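Local coordinates for protein chitinase (Paenibacillus sp. FPU-7, PDB 5GZT) that probably hydrolyses internal beta-1,4 linkages between N-acetylglucosamine units of chitin and chitodextrins at random, as an endochitinase, at residues Asp344-Leu348 with Phe395-Leu401; Leu433-Arg437 with Ile472-Asp477. All coordinates share one frame; numbering follows the deposited sequence.

Contact 1. Residues Asp344-Leu348 with Phe395-Leu401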
loop_
_atom_site.group_PDB
_atom_site.type_symbol
_atom_site.label_atom_id
_atom_site.label_comp_id
_atom_site.label_asym_id
_atom_site.label_seq_id
_atom_site.Cartn_x
_atom_site.Cartn_y
_atom_site.Cartn_z
ATOM N N ASP B 344 -8.842 9.456 18.956
ATOM C CA ASP B 344 -7.597 9.162 18.303
ATOM C C ASP B 344 -6.850 7.996 18.937
ATOM O O ASP B 344 -6.313 7.083 18.207
ATOM C CB ASP B 344 -6.736 10.412 18.168
ATOM C CG ASP B 344 -7.245 11.350 17.107
ATOM O OD1 ASP B 344 -7.078 11.052 15.856
ATOM O OD2 ASP B 344 -7.860 12.375 17.526
ATOM N N GLU B 345 -6.882 7.948 20.271
ATOM C CA GLU B 345 -6.116 6.939 20.975
ATOM C C GLU B 345 -6.788 5.616 20.822
ATOM O O GLU B 345 -6.124 4.603 20.567
ATOM C CB GLU B 345 -5.900 7.320 22.458
ATOM C CG GLU B 345 -5.134 8.639 22.606
ATOM C CD GLU B 345 -4.362 8.812 23.925
ATOM O OE1 GLU B 345 -4.793 8.250 24.971
ATOM O OE2 GLU B 345 -3.337 9.554 23.908
ATOM N N SER B 346 -8.095 5.584 20.978
ATOM C CA SER B 346 -8.829 4.368 20.642
ATOM C C SER B 346 -8.549 3.896 19.156
ATOM O O SER B 346 -8.340 2.703 18.863
ATOM C CB SER B 346 -10.325 4.657 20.782
ATOM O OG SER B 346 -11.042 3.462 20.619
ATOM N N ASN B 347 -8.589 4.854 18.237
ATOM C CA ASN B 347 -8.432 4.548 16.792
ATOM C C ASN B 347 -7.106 3.856 16.553
ATOM O O ASN B 347 -7.051 2.658 16.069
ATOM C CB ASN B 347 -8.507 5.834 16.018
ATOM C CG ASN B 347 -9.926 6.247 15.696
ATOM O OD1 ASN B 347 -10.856 5.534 15.900
ATOM N ND2 ASN B 347 -10.068 7.398 15.143
ATOM N N LEU B 348 -6.048 4.578 16.979
ATOM C CA LEU B 348 -4.674 4.130 16.837
ATOM C C LEU B 348 -4.464 2.764 17.456
ATOM O O LEU B 348 -3.784 1.939 16.858
ATOM C CB LEU B 348 -3.717 5.123 17.402
ATOM C CG LEU B 348 -2.905 6.169 16.642
ATOM C CD1 LEU B 348 -2.762 5.919 15.150
ATOM C CD2 LEU B 348 -3.296 7.604 16.935
ATOM N N PHE B 395 5.382 10.958 18.776
ATOM C CA PHE B 395 4.086 10.441 18.284
ATOM C C PHE B 395 4.245 9.028 17.815
ATOM O O PHE B 395 3.522 8.091 18.327
ATOM C CB PHE B 395 3.540 11.333 17.183
ATOM C CG PHE B 395 2.065 11.148 16.945
ATOM C CD1 PHE B 395 1.591 10.011 16.280
ATOM C CD2 PHE B 395 1.152 12.096 17.400
ATOM C CE1 PHE B 395 0.225 9.831 16.077
ATOM C CE2 PHE B 395 -0.198 11.929 17.150
ATOM C CZ PHE B 395 -0.657 10.780 16.530
ATOM N N MET B 396 5.247 8.847 16.920
ATOM C CA MET B 396 5.561 7.541 16.324
ATOM C C MET B 396 5.773 6.492 17.388
ATOM O O MET B 396 5.169 5.380 17.361
ATOM C CB MET B 396 6.782 7.646 15.394
ATOM C CG MET B 396 7.062 6.411 14.546
ATOM S SD MET B 396 8.644 6.418 13.673
ATOM C CE MET B 396 9.579 5.634 14.982
ATOM N N ASN B 397 6.643 6.849 18.344
ATOM C CA ASN B 397 6.947 5.964 19.492
ATOM C C ASN B 397 5.811 5.772 20.430
ATOM O O ASN B 397 5.586 4.617 20.891
ATOM C CB ASN B 397 8.158 6.486 20.274
ATOM C CG ASN B 397 9.387 6.442 19.437
ATOM O OD1 ASN B 397 10.155 7.420 19.328
ATOM N ND2 ASN B 397 9.554 5.320 18.769
ATOM N N LYS B 398 5.078 6.862 20.728
ATOM C CA LYS B 398 3.924 6.747 21.656
ATOM C C LYS B 398 2.938 5.710 21.182
ATOM O O LYS B 398 2.521 4.855 21.957
ATOM C CB LYS B 398 3.232 8.082 21.847
ATOM C CG LYS B 398 1.895 8.062 22.629
ATOM C CD LYS B 398 1.556 9.482 23.098
ATOM C CE LYS B 398 0.188 9.637 23.746
ATOM N NZ LYS B 398 0.036 8.879 25.009
ATOM N N TYR B 399 2.607 5.715 19.882
ATOM C CA TYR B 399 1.619 4.732 19.363
ATOM C C TYR B 399 2.187 3.485 18.712
ATOM O O TYR B 399 1.419 2.663 18.184
ATOM C CB TYR B 399 0.636 5.454 18.448
ATOM C CG TYR B 399 -0.043 6.623 19.159
ATOM C CD1 TYR B 399 -1.009 6.392 20.122
ATOM C CD2 TYR B 399 0.293 7.917 18.869
ATOM C CE1 TYR B 399 -1.650 7.439 20.753
ATOM C CE2 TYR B 399 -0.303 8.976 19.503
ATOM C CZ TYR B 399 -1.297 8.726 20.433
ATOM O OH TYR B 399 -1.892 9.769 21.082
ATOM N N ASN B 400 3.499 3.279 18.841
ATOM C CA ASN B 400 4.183 2.076 18.327
ATOM C C ASN B 400 4.082 1.940 16.793
ATOM O O ASN B 400 3.853 0.863 16.258
ATOM C CB ASN B 400 3.652 0.800 18.991
ATOM C CG ASN B 400 3.850 0.813 20.516
ATOM O OD1 ASN B 400 4.944 1.124 21.043
ATOM N ND2 ASN B 400 2.795 0.454 21.225
ATOM N N LEU B 401 4.278 3.045 16.120
ATOM C CA LEU B 401 4.147 3.090 14.662
ATOM C C LEU B 401 5.475 2.760 13.987
ATOM O O LEU B 401 6.560 2.785 14.615
ATOM C CB LEU B 401 3.684 4.489 14.236
ATOM C CG LEU B 401 2.406 4.965 14.940
ATOM C CD1 LEU B 401 2.057 6.353 14.503
ATOM C CD2 LEU B 401 1.239 3.986 14.760
HETATM O O HOH W 1 -1.359 2.227 18.464
#
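E345 is approached by two polar groups, both at OE2. Y399 OH lies 3.2 Å from E345 OE2, which sits at the edge of the tyrosine ring, close to its plane. The carboxylate is turned 75° from that ring, and E345 OE2 is one of the acceptors the hydroxyl may use. From the second residue comes a long salt bridge, K398 NZ to E345 OE2 at 3.6 Å; the lysine chain is extended up to a bend at its last torsion, which turns the ammonium group. Between the backbones, a water donates to Y399 O at 2.8 Å and, weakly, to L348 O at 2.9 Å.

Y399 is held between L348 and K398. Its CG is anti to the carbonyl carbon (chi1 -56°), and the ring reaches across to L348, whose CD2 stands 3.9 Å from the centroid of the Y399 ring and only 3° off the normal, a clear CH-pi contact. On the opposite face K398 CG lies 3.8 Å above the plane of Y399. In turn Y399 CE2 sits 3.5 Å above the F395 ring, over its centre, and L348 CD2 reaches F395 CZ at 4.1 Å. Replacing Y399 by an alanine would probably leave L348 CD2 without its aromatic face, deprive E345 of its hydroxyl neighbour and open a gap beside F395.

F395 and L401 also touch V365 of strand 362-368. Helix 382-398 ends in a Schellman motif with N400, at positive phi, as its C-prime residue. Helix 344-352 precedes that strand and helix 382-398 follows it, so the arrangement is the packing of successive outer helices in a family 18 (beta/alpha)8 barrel.

Contact 2. Residues Leu433-Arg437 with Ile472-Asp477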
loop_
_atom_site.group_PDB
_atom_site.type_symbol
_atom_site.label_atom_id
_atom_site.label_comp_id
_atom_site.label_asym_id
_atom_site.label_seq_id
_atom_site.Cartn_x
_atom_site.Cartn_y
_atom_site.Cartn_z
ATOM N N LEU B 433 13.251 17.292 6.349
ATOM C CA LEU B 433 13.297 15.866 5.972
ATOM C C LEU B 433 14.626 15.237 6.351
ATOM O O LEU B 433 14.695 14.098 6.856
ATOM C CB LEU B 433 13.002 15.716 4.465
ATOM C CG LEU B 433 11.528 15.967 4.080
ATOM C CD1 LEU B 433 11.405 16.035 2.574
ATOM C CD2 LEU B 433 10.600 14.917 4.647
ATOM N N LYS B 434 15.687 15.959 6.045
ATOM C CA LYS B 434 17.047 15.534 6.483
ATOM C C LYS B 434 17.100 15.200 7.975
ATOM O O LYS B 434 17.494 14.078 8.423
ATOM C CB LYS B 434 17.991 16.681 6.157
ATOM C CG LYS B 434 19.455 16.423 6.470
ATOM C CD LYS B 434 20.272 17.588 5.914
ATOM C CE LYS B 434 21.772 17.352 6.043
ATOM N NZ LYS B 434 22.143 17.160 7.462
ATOM N N LEU B 435 16.643 16.171 8.765
ATOM C CA LEU B 435 16.632 15.995 10.193
ATOM C C LEU B 435 15.914 14.742 10.619
ATOM O O LEU B 435 16.435 13.943 11.402
ATOM C CB LEU B 435 16.046 17.217 10.877
ATOM C CG LEU B 435 16.068 17.222 12.415
ATOM C CD1 LEU B 435 17.457 16.933 13.015
ATOM C CD2 LEU B 435 15.539 18.575 12.861
ATOM N N LEU B 436 14.723 14.519 10.069
ATOM C CA LEU B 436 13.879 13.405 10.526
ATOM C C LEU B 436 14.529 12.095 10.201
ATOM O O LEU B 436 14.440 11.068 10.952
ATOM C CB LEU B 436 12.486 13.478 9.815
ATOM C CG LEU B 436 11.526 14.551 10.317
ATOM C CD1 LEU B 436 10.517 14.891 9.232
ATOM C CD2 LEU B 436 10.864 14.054 11.576
ATOM N N ARG B 437 15.076 12.076 8.996
ATOM C CA ARG B 437 15.817 10.872 8.579
ATOM C C ARG B 437 16.997 10.628 9.603
ATOM O O ARG B 437 17.183 9.509 10.134
ATOM C CB ARG B 437 16.361 11.072 7.164
ATOM C CG ARG B 437 16.714 9.826 6.364
ATOM C CD ARG B 437 16.652 8.521 7.104
ATOM N NE ARG B 437 15.513 7.725 6.783
ATOM C CZ ARG B 437 14.965 6.774 7.543
ATOM N NH1 ARG B 437 15.355 6.497 8.774
ATOM N NH2 ARG B 437 13.917 6.124 7.056
ATOM N N ILE B 472 15.552 16.030 -1.830
ATOM C CA ILE B 472 14.827 15.316 -0.742
ATOM C C ILE B 472 14.761 13.841 -0.951
ATOM O O ILE B 472 14.612 13.073 -0.008
ATOM C CB ILE B 472 13.392 15.858 -0.544
ATOM C CG1 ILE B 472 12.469 15.584 -1.745
ATOM C CG2 ILE B 472 13.426 17.338 -0.238
ATOM C CD1 ILE B 472 11.235 16.480 -1.807
ATOM N N THR B 473 14.885 13.396 -2.187
ATOM C CA THR B 473 14.631 11.976 -2.478
ATOM C C THR B 473 15.521 11.033 -1.737
ATOM O O THR B 473 15.060 9.956 -1.308
ATOM C CB THR B 473 14.647 11.707 -4.022
ATOM O OG1 THR B 473 13.523 12.361 -4.625
ATOM C CG2 THR B 473 14.489 10.300 -4.330
ATOM N N PRO B 474 16.829 11.391 -1.546
ATOM C CA PRO B 474 17.635 10.478 -0.725
ATOM C C PRO B 474 17.173 10.292 0.705
ATOM O O PRO B 474 17.392 9.240 1.295
ATOM C CB PRO B 474 19.031 11.109 -0.772
ATOM C CG PRO B 474 19.083 11.761 -2.087
ATOM C CD PRO B 474 17.674 12.322 -2.297
ATOM N N TYR B 475 16.464 11.249 1.268
ATOM C CA TYR B 475 15.910 11.014 2.601
ATOM C C TYR B 475 14.632 10.153 2.692
ATOM O O TYR B 475 14.277 9.712 3.800
ATOM C CB TYR B 475 15.657 12.353 3.238
ATOM C CG TYR B 475 16.834 13.265 3.176
ATOM C CD1 TYR B 475 18.100 12.857 3.626
ATOM C CD2 TYR B 475 16.697 14.575 2.662
ATOM C CE1 TYR B 475 19.192 13.738 3.545
ATOM C CE2 TYR B 475 17.773 15.451 2.577
ATOM C CZ TYR B 475 19.014 15.041 3.020
ATOM O OH TYR B 475 20.041 15.969 2.930
ATOM N N LEU B 476 13.968 9.880 1.544
ATOM C CA LEU B 476 12.596 9.296 1.516
ATOM C C LEU B 476 12.566 7.848 1.071
ATOM O O LEU B 476 13.167 7.530 0.106
ATOM C CB LEU B 476 11.724 10.159 0.582
ATOM C CG LEU B 476 11.691 11.638 0.948
ATOM C CD1 LEU B 476 10.981 12.481 -0.079
ATOM C CD2 LEU B 476 11.086 11.878 2.316
ATOM N N ASP B 477 11.893 6.947 1.761
ATOM C CA ASP B 477 11.627 5.630 1.165
ATOM C C ASP B 477 10.783 5.661 -0.141
ATOM O O ASP B 477 10.957 4.802 -1.064
ATOM C CB ASP B 477 10.938 4.711 2.173
ATOM C CG ASP B 477 11.834 4.377 3.379
ATOM O OD1 ASP B 477 11.967 5.293 4.223
ATOM O OD2 ASP B 477 12.318 3.203 3.468
HETATM O O HOH W 2 13.845 7.046 4.149
#
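Y475 has CG anti to its carbonyl carbon (chi1 -51°), a setting that lays the ring flat against the start of K434. The evidence is direct: K434 CA is 3.8 Å from the centroid of the Y475 ring and 2° off its normal, a CH-pi contact made by the helix backbone itself. The lysine chain then runs on past the phenol, CD coming to 3.4 Å from Y475 OH, before its ammonium group pairs with E438. R437, one turn further along, is bent at chi2, nearly eclipsed at -7°, and again at chi3, which brings its guanidinium edge beside D477 OD1.

Helix 425-447 lies between barrel strands 403-407 and 452-457 of the family 18 (beta/alpha)8 fold, and residues 472-477 lead into the next strand, 478-481; the contact thus fastens an outer helix to the entry of a neighbouring strand.

R437 NH2 forms a salt bridge to D477 OD1 at 3.5 Å, with the oxygen in the guanidinium plane. One water accepts from R437 NH2 at 3.1 Å and donates to D477 OD1 at 2.6 Å and Y475 O at 2.7 Å. R437 NH2 also bonds Y451 O, while D477 OD2 binds T252.

On the barrel side, L433 splits its branches: CD1 meets I472 CG2 at 3.7 Å and CD2 meets L476 CD2 at 3.9 Å.

Contacts 1 and 2 follow one another along the chain in the first family 18 barrel, their centres 22 Å apart and their nearest atoms about 8 Å apart, without touching. Helix 382-398 connects them: its C-terminal end belongs to contact 1, while A389, further back, packs against L435 and L436 of 433-437. Y451 supplies a second thread, touched by M396 of 395-401 and bonded through its backbone oxygen to R437. Both contacts belong to the outer layer of the barrel. A formic acid molecule, probably from crystallisation, lies about 5 Å from the R437 side chain. The sodium site, formed by residues including E44 and S72, uses none of the four segments.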